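PDB 4JUR: putative cytoplasmic protein from Salmonella typhimurium, which probably acts as a type VI secretion amidase effector of the Tae4 family, a papain-like hydrolase expected to cut peptide bonds in the peptidoglycan of rival bacteria. Local coordinates for residues Lys125-Val130 with Thr171-Pro176; Asp110-Asn115 with Pro167-Leu172. All coordinates share one frame; numbering follows the deposited sequence.

Interaction 1: residues Lys125-Val130 with Thr171-Pro176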
ATOM      1  N   LYS A 125       7.762  16.620  41.235  1.00 48.25           N
ATOM      2  CA  LYS A 125       7.411  17.400  40.044  1.00 48.61           C
ATOM      3  C   LYS A 125       8.518  17.464  38.993  1.00 48.99           C
ATOM      4  O   LYS A 125       9.703  17.524  39.325  1.00 48.88           O
ATOM      5  CB  LYS A 125       6.960  18.821  40.429  1.00 50.98           C
ATOM      6  CG  LYS A 125       8.052  19.729  40.975  1.00 48.60           C
ATOM      7  CD  LYS A 125       7.481  20.794  41.944  1.00 57.08           C
ATOM      8  CE  LYS A 125       6.211  21.483  41.406  1.00 57.10           C
ATOM      9  NZ  LYS A 125       5.551  22.400  42.392  1.00 54.23           N
ATOM     10  N   GLY A 126       8.128  17.464  37.721  1.00 45.99           N
ATOM     11  CA  GLY A 126       9.094  17.620  36.646  1.00 47.61           C
ATOM     12  C   GLY A 126       8.703  16.949  35.337  1.00 46.91           C
ATOM     13  O   GLY A 126       7.537  16.898  34.975  1.00 45.99           O
ATOM     14  N   ILE A 127       9.689  16.446  34.608  1.00 45.74           N
ATOM     15  CA  ILE A 127       9.423  15.816  33.329  1.00 41.64           C
ATOM     16  C   ILE A 127       9.051  14.375  33.570  1.00 40.48           C
ATOM     17  O   ILE A 127       9.822  13.635  34.170  1.00 43.01           O
ATOM     18  CB  ILE A 127      10.643  15.894  32.409  1.00 41.64           C
ATOM     19  CG1 ILE A 127      10.953  17.351  32.091  1.00 42.54           C
ATOM     20  CG2 ILE A 127      10.384  15.139  31.122  1.00 40.55           C
ATOM     21  CD1 ILE A 127      12.396  17.614  31.786  1.00 46.95           C
ATOM     22  N   ILE A 128       7.863  13.980  33.119  1.00 38.35           N
ATOM     23  CA  ILE A 128       7.428  12.589  33.229  1.00 40.44           C
ATOM     24  C   ILE A 128       7.351  11.956  31.833  1.00 41.11           C
ATOM     25  O   ILE A 128       7.010  12.640  30.840  1.00 40.95           O
ATOM     26  CB  ILE A 128       6.088  12.452  34.028  1.00 43.22           C
ATOM     27  CG1 ILE A 128       5.726  10.981  34.270  1.00 42.26           C
ATOM     28  CG2 ILE A 128       4.944  13.192  33.342  1.00 41.00           C
ATOM     29  CD1 ILE A 128       4.356  10.821  34.906  1.00 41.12           C
ATOM     30  N   VAL A 129       7.751  10.681  31.762  1.00 40.08           N
ATOM     31  CA  VAL A 129       7.659   9.852  30.551  1.00 36.98           C
ATOM     32  C   VAL A 129       6.823   8.613  30.827  1.00 39.56           C
ATOM     33  O   VAL A 129       7.083   7.865  31.782  1.00 39.35           O
ATOM     34  CB  VAL A 129       9.034   9.365  30.026  1.00 38.02           C
ATOM     35  CG1 VAL A 129       8.833   8.394  28.874  1.00 36.97           C
ATOM     36  CG2 VAL A 129       9.901  10.537  29.557  1.00 38.04           C
ATOM     37  N   VAL A 130       5.807   8.395  29.997  1.00 38.10           N
ATOM     38  CA  VAL A 130       5.010   7.188  30.099  1.00 36.15           C
ATOM     39  C   VAL A 130       5.172   6.353  28.832  1.00 38.74           C
ATOM     40  O   VAL A 130       4.802   6.785  27.741  1.00 40.73           O
ATOM     41  CB  VAL A 130       3.541   7.540  30.306  1.00 38.65           C
ATOM     42  CG1 VAL A 130       2.790   6.332  30.798  1.00 38.61           C
ATOM     43  CG2 VAL A 130       3.432   8.663  31.326  1.00 39.48           C
ATOM     44  N   THR A 171       8.287   7.113  34.133  1.00 39.94           N
ATOM     45  CA  THR A 171       9.518   7.546  34.760  1.00 43.74           C
ATOM     46  C   THR A 171       9.599   9.067  34.879  1.00 44.45           C
ATOM     47  O   THR A 171       9.124   9.799  34.013  1.00 44.69           O
ATOM     48  CB  THR A 171      10.790   6.891  34.127  1.00 41.44           C
ATOM     49  OG1 THR A 171      11.728   7.901  33.751  1.00 43.56           O
ATOM     50  CG2 THR A 171      10.439   6.028  32.927  1.00 43.87           C
ATOM     51  N   LEU A 172      10.178   9.528  35.984  1.00 46.64           N
ATOM     52  CA  LEU A 172      10.171  10.945  36.337  1.00 44.44           C
ATOM     53  C   LEU A 172      11.564  11.474  36.682  1.00 47.96           C
ATOM     54  O   LEU A 172      12.277  10.904  37.535  1.00 49.47           O
ATOM     55  CB  LEU A 172       9.262  11.187  37.532  1.00 41.44           C
ATOM     56  CG  LEU A 172       9.210  12.654  37.934  1.00 43.76           C
ATOM     57  CD1 LEU A 172       8.077  13.326  37.182  1.00 45.16           C
ATOM     58  CD2 LEU A 172       9.036  12.809  39.428  1.00 48.99           C
ATOM     59  N   TRP A 173      11.939  12.546  35.992  1.00 45.49           N
ATOM     60  CA  TRP A 173      13.063  13.373  36.375  1.00 47.41           C
ATOM     61  C   TRP A 173      12.504  14.616  37.044  1.00 49.10           C
ATOM     62  O   TRP A 173      11.776  15.407  36.429  1.00 44.20           O
ATOM     63  CB  TRP A 173      13.864  13.810  35.163  1.00 49.27           C
ATOM     64  CG  TRP A 173      14.572  12.727  34.452  1.00 49.16           C
ATOM     65  CD1 TRP A 173      15.870  12.374  34.601  1.00 50.09           C
ATOM     66  CD2 TRP A 173      14.033  11.876  33.441  1.00 45.60           C
ATOM     67  NE1 TRP A 173      16.178  11.340  33.752  1.00 50.31           N
ATOM     68  CE2 TRP A 173      15.065  11.016  33.027  1.00 47.66           C
ATOM     69  CE3 TRP A 173      12.771  11.748  32.855  1.00 46.23           C
ATOM     70  CZ2 TRP A 173      14.882  10.039  32.047  1.00 49.34           C
ATOM     71  CZ3 TRP A 173      12.591  10.778  31.876  1.00 48.30           C
ATOM     72  CH2 TRP A 173      13.643   9.939  31.480  1.00 45.54           C
ATOM     73  N   ILE A 174      12.852  14.780  38.312  1.00 50.22           N
ATOM     74  CA  ILE A 174      12.432  15.930  39.072  1.00 49.49           C
ATOM     75  C   ILE A 174      13.066  17.207  38.518  1.00 51.32           C
ATOM     76  O   ILE A 174      14.239  17.240  38.153  1.00 48.33           O
ATOM     77  CB  ILE A 174      12.737  15.723  40.560  1.00 51.80           C
ATOM     78  CG1 ILE A 174      11.813  14.644  41.112  1.00 50.95           C
ATOM     79  CG2 ILE A 174      12.573  17.022  41.365  1.00 51.60           C
ATOM     80  CD1 ILE A 174      12.177  14.212  42.516  1.00 55.48           C
ATOM     81  N   LEU A 175      12.243  18.239  38.399  1.00 50.83           N
ATOM     82  CA  LEU A 175      12.718  19.566  38.075  1.00 55.39           C
ATOM     83  C   LEU A 175      12.627  20.395  39.355  1.00 56.62           C
ATOM     84  O   LEU A 175      11.653  20.274  40.102  1.00 54.78           O
ATOM     85  CB  LEU A 175      11.865  20.192  36.961  1.00 53.08           C
ATOM     86  CG  LEU A 175      12.295  20.017  35.498  1.00 50.93           C
ATOM     87  CD1 LEU A 175      13.259  18.869  35.294  1.00 47.80           C
ATOM     88  CD2 LEU A 175      11.080  19.852  34.601  1.00 45.53           C
ATOM     89  N   PRO A 176      13.648  21.230  39.616  1.00 57.51           N
ATOM     90  CA  PRO A 176      13.676  22.142  40.766  1.00 60.11           C
ATOM     91  C   PRO A 176      12.764  23.367  40.559  1.00 61.23           C
ATOM     92  O   PRO A 176      11.952  23.725  41.429  1.00 59.71           O
ATOM     93  CB  PRO A 176      15.138  22.577  40.811  1.00 62.59           C
ATOM     94  CG  PRO A 176      15.561  22.540  39.365  1.00 64.12           C
ATOM     95  CD  PRO A 176      14.860  21.349  38.784  1.00 59.41           C
TER

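Interaction 2: residues Asp110-Asn115 with Pro167-Leu172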
ATOM      1  N   ASP A 110      14.684  10.008  38.664  1.00 50.37           N
ATOM      2  CA  ASP A 110      14.489   9.899  40.101  1.00 50.19           C
ATOM      3  C   ASP A 110      13.429   8.874  40.419  1.00 49.03           C
ATOM      4  O   ASP A 110      13.354   8.371  41.544  1.00 48.57           O
ATOM      5  CB  ASP A 110      14.112  11.260  40.668  1.00 47.25           C
ATOM      6  CG  ASP A 110      15.129  12.291  40.325  1.00 52.76           C
ATOM      7  OD1 ASP A 110      16.249  12.186  40.880  1.00 58.64           O
ATOM      8  OD2 ASP A 110      14.847  13.156  39.464  1.00 52.05           O
ATOM      9  N   LEU A 111      12.604   8.556  39.427  1.00 46.10           N
ATOM     10  CA  LEU A 111      11.563   7.588  39.695  1.00 47.43           C
ATOM     11  C   LEU A 111      11.282   6.718  38.491  1.00 46.97           C
ATOM     12  O   LEU A 111      11.172   7.222  37.384  1.00 46.49           O
ATOM     13  CB  LEU A 111      10.301   8.333  40.118  1.00 49.09           C
ATOM     14  CG  LEU A 111       9.321   7.654  41.062  1.00 47.80           C
ATOM     15  CD1 LEU A 111      10.064   7.108  42.266  1.00 53.05           C
ATOM     16  CD2 LEU A 111       8.281   8.671  41.496  1.00 46.20           C
ATOM     17  N   ILE A 112      11.174   5.412  38.707  1.00 46.29           N
ATOM     18  CA  ILE A 112      10.690   4.496  37.676  1.00 44.26           C
ATOM     19  C   ILE A 112       9.582   3.628  38.287  1.00 46.00           C
ATOM     20  O   ILE A 112       9.746   3.094  39.381  1.00 46.96           O
ATOM     21  CB  ILE A 112      11.816   3.612  37.114  1.00 43.62           C
ATOM     22  CG1 ILE A 112      12.856   4.471  36.386  1.00 41.34           C
ATOM     23  CG2 ILE A 112      11.245   2.568  36.169  1.00 39.05           C
ATOM     24  CD1 ILE A 112      14.007   3.677  35.818  1.00 40.08           C
ATOM     25  N   VAL A 113       8.453   3.494  37.597  1.00 39.36           N
ATOM     26  CA  VAL A 113       7.293   2.834  38.178  1.00 40.56           C
ATOM     27  C   VAL A 113       6.568   1.929  37.174  1.00 41.80           C
ATOM     28  O   VAL A 113       6.129   2.365  36.106  1.00 43.17           O
ATOM     29  CB  VAL A 113       6.293   3.888  38.755  1.00 45.12           C
ATOM     30  CG1 VAL A 113       4.966   3.247  39.120  1.00 43.29           C
ATOM     31  CG2 VAL A 113       6.888   4.620  39.967  1.00 42.34           C
ATOM     32  N   ASN A 114       6.426   0.662  37.508  1.00 41.28           N
ATOM     33  CA  ASN A 114       5.670  -0.217  36.631  1.00 43.69           C
ATOM     34  C   ASN A 114       4.179  -0.056  36.917  1.00 45.16           C
ATOM     35  O   ASN A 114       3.800   0.208  38.062  1.00 43.77           O
ATOM     36  CB  ASN A 114       6.128  -1.662  36.795  1.00 43.92           C
ATOM     37  CG  ASN A 114       7.613  -1.823  36.532  1.00 48.26           C
ATOM     38  OD1 ASN A 114       8.187  -1.135  35.680  1.00 48.93           O
ATOM     39  ND2 ASN A 114       8.248  -2.718  37.271  1.00 47.06           N
ATOM     40  N   ASN A 115       3.350  -0.198  35.881  1.00 41.31           N
ATOM     41  CA  ASN A 115       1.918   0.102  35.974  1.00 40.24           C
ATOM     42  C   ASN A 115       1.584   1.442  36.678  1.00 41.58           C
ATOM     43  O   ASN A 115       0.949   1.464  37.738  1.00 41.88           O
ATOM     44  CB  ASN A 115       1.200  -1.097  36.592  1.00 42.49           C
ATOM     45  CG  ASN A 115       1.456  -2.390  35.794  1.00 49.58           C
ATOM     46  OD1 ASN A 115       1.318  -2.406  34.561  1.00 49.58           O
ATOM     47  ND2 ASN A 115       1.871  -3.456  36.483  1.00 46.24           N
ATOM     48  N   PRO A 167      -0.376   2.104  29.405  1.00 41.94           N
ATOM     49  CA  PRO A 167       0.903   2.571  29.956  1.00 41.79           C
ATOM     50  C   PRO A 167       1.551   1.491  30.810  1.00 39.01           C
ATOM     51  O   PRO A 167       0.898   0.966  31.695  1.00 43.15           O
ATOM     52  CB  PRO A 167       0.489   3.763  30.825  1.00 39.93           C
ATOM     53  CG  PRO A 167      -0.900   3.480  31.219  1.00 41.00           C
ATOM     54  CD  PRO A 167      -1.532   2.676  30.123  1.00 41.76           C
ATOM     55  N   GLU A 168       2.805   1.161  30.539  1.00 39.17           N
ATOM     56  CA  GLU A 168       3.498   0.090  31.251  1.00 42.32           C
ATOM     57  C   GLU A 168       4.511   0.613  32.265  1.00 37.82           C
ATOM     58  O   GLU A 168       4.624   0.090  33.344  1.00 39.65           O
ATOM     59  CB  GLU A 168       4.200  -0.843  30.268  1.00 42.25           C
ATOM     60  CG  GLU A 168       3.275  -1.539  29.281  1.00 47.54           C
ATOM     61  CD  GLU A 168       4.048  -2.300  28.183  1.00 56.07           C
ATOM     62  OE1 GLU A 168       4.739  -3.307  28.490  1.00 58.77           O
ATOM     63  OE2 GLU A 168       3.970  -1.885  27.007  1.00 56.14           O
ATOM     64  N   VAL A 169       5.268   1.634  31.909  1.00 39.96           N
ATOM     65  CA  VAL A 169       6.194   2.214  32.869  1.00 39.44           C
ATOM     66  C   VAL A 169       6.104   3.732  32.846  1.00 41.01           C
ATOM     67  O   VAL A 169       5.895   4.332  31.801  1.00 41.35           O
ATOM     68  CB  VAL A 169       7.643   1.694  32.677  1.00 42.85           C
ATOM     69  CG1 VAL A 169       7.882   1.238  31.250  1.00 39.92           C
ATOM     70  CG2 VAL A 169       8.667   2.719  33.115  1.00 39.47           C
ATOM     71  N   GLY A 170       6.177   4.351  34.016  1.00 37.80           N
ATOM     72  CA  GLY A 170       6.262   5.786  34.072  1.00 37.88           C
ATOM     73  C   GLY A 170       7.587   6.144  34.703  1.00 43.47           C
ATOM     74  O   GLY A 170       7.991   5.537  35.692  1.00 43.94           O
ATOM     75  N   THR A 171       8.287   7.113  34.133  1.00 39.94           N
ATOM     76  CA  THR A 171       9.518   7.546  34.760  1.00 43.74           C
ATOM     77  C   THR A 171       9.599   9.067  34.879  1.00 44.45           C
ATOM     78  O   THR A 171       9.124   9.799  34.013  1.00 44.69           O
ATOM     79  CB  THR A 171      10.790   6.891  34.127  1.00 41.44           C
ATOM     80  OG1 THR A 171      11.728   7.901  33.751  1.00 43.56           O
ATOM     81  CG2 THR A 171      10.439   6.028  32.927  1.00 43.87           C
ATOM     82  N   LEU A 172      10.178   9.528  35.984  1.00 46.64           N
ATOM     83  CA  LEU A 172      10.171  10.945  36.337  1.00 44.44           C
ATOM     84  C   LEU A 172      11.564  11.474  36.682  1.00 47.96           C
ATOM     85  O   LEU A 172      12.277  10.904  37.535  1.00 49.47           O
ATOM     86  CB  LEU A 172       9.262  11.187  37.532  1.00 41.44           C
ATOM     87  CG  LEU A 172       9.210  12.654  37.934  1.00 43.76           C
ATOM     88  CD1 LEU A 172       8.077  13.326  37.182  1.00 45.16           C
ATOM     89  CD2 LEU A 172       9.036  12.809  39.428  1.00 48.99           C
TER
HETATM   90  O   HOH W   1       0.293  -1.270  32.627  1.00 45.12           O

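Interaction 1: residues Lys125-Val130 with Thr171-Pro176
Val129 meets the six-membered ring of Trp173 at its edge, CG2 lying 3.6 Å from CZ3 and near the ring plane. The two belong to neighbouring antiparallel strands in the middle of the four-stranded sheet of this probable papain-like (Tae4-family) amidase; the short axes run 4.7 Å apart. Trp173 carries CG beside its backbone N (chi1 -67°), which brings the six-membered ring back along the strand toward Thr171 and over to Val129, with the carbonyl oxygen of Ile127 in the indole plane, 3.7 Å from CE3. Two residues away along each segment, Leu175 CD2 packs 3.5 Å from Ile127 CG1 and also covers the bare CA of Gly126. On the other face of the sheet, Leu172 CD1 reaches Ile128 CB at 3.8 Å.

Two hydrogen-bonded pairs, Ile127 with Trp173 and Val129 with Thr171, set this register, and each makes two N-H to O=C bonds. Outward, Leu102 of helix 95-106 covers Ile127 and Val129, while Trp173 NE1 is held by Gly107 O, which fixes the indole's rotation. Past the last bridge, Leu175 N gives a bond of 2.8 Å to a lone pair of Lys125 O, in the carbonyl plane.

Interaction 2: residues Asp110-Asn115 with Pro167-Leu172
The side-chain amide of Asn114 meets Val169 through its oxygen, OD1 standing 4.2 Å from CB, a loose van der Waals approach in which the two side chains cross at a slant. Asn115 turns its own amide oxygen toward the backbone of Pro167, and one water lies between Asn115 OD1 and Pro167 O; both of its bonds are so short that the bridge is doubtful in detail. At the far end the carboxylate of Asp110 lies beside the carbonyl of Leu172, with OD2 engaged elsewhere: it forms a salt bridge with Arg18 and also has a partner at Ile174.

Between these ends runs an antiparallel ladder. Strand 111-114 is the outermost strand on this side of the sheet within the chain, and its short axis makes 168° with that of 167-172. Val113 and Gly170 exchange two bonds, Val113 N to Gly170 O at 2.8 Å and Gly170 N to Val113 O at 2.9 Å. At the start of strand 111-114 the ladder opens with a classic beta bulge: Asp110 and Leu111 both face Leu172, whose carbonyl oxygen takes Asp110 N at 2.8 Å and Leu111 N at 3.0 Å, both donors in the carbonyl plane. Apolar contact is thin. Ile112 lies side by side with Val169 and Thr171 on one face; its CG2, anti to the backbone N, is 4.0 Å from Val169 CG2. On the other face Leu111 CB packs against Leu172 CB, and Phe121 adds to the cover of Leu111. At the closing end Asn115 N bonds to Glu168 O at 2.9 Å, approaching 35° out of the carbonyl plane.

Both contacts use strand 166-174, which lies between strand 126-133 on one side and strand 111-114 on the other, and they share Thr171 and Leu172. Interaction 1 is the interior pairing: most of its residues are buried, 526 Å² of surface is lost, and an aromatic ring and branched aliphatic chains back up the backbone bonds. Interaction 2 occupies the sheet margin, buries 415 Å², and leans on backbone bonds with polar groups at its ends. Asp110 OD2 couples the two, taking the N-H of Ile174 at 2.8 Å. At the opposite end, Val130 CG1 packs 3.4 Å from Pro167 CB.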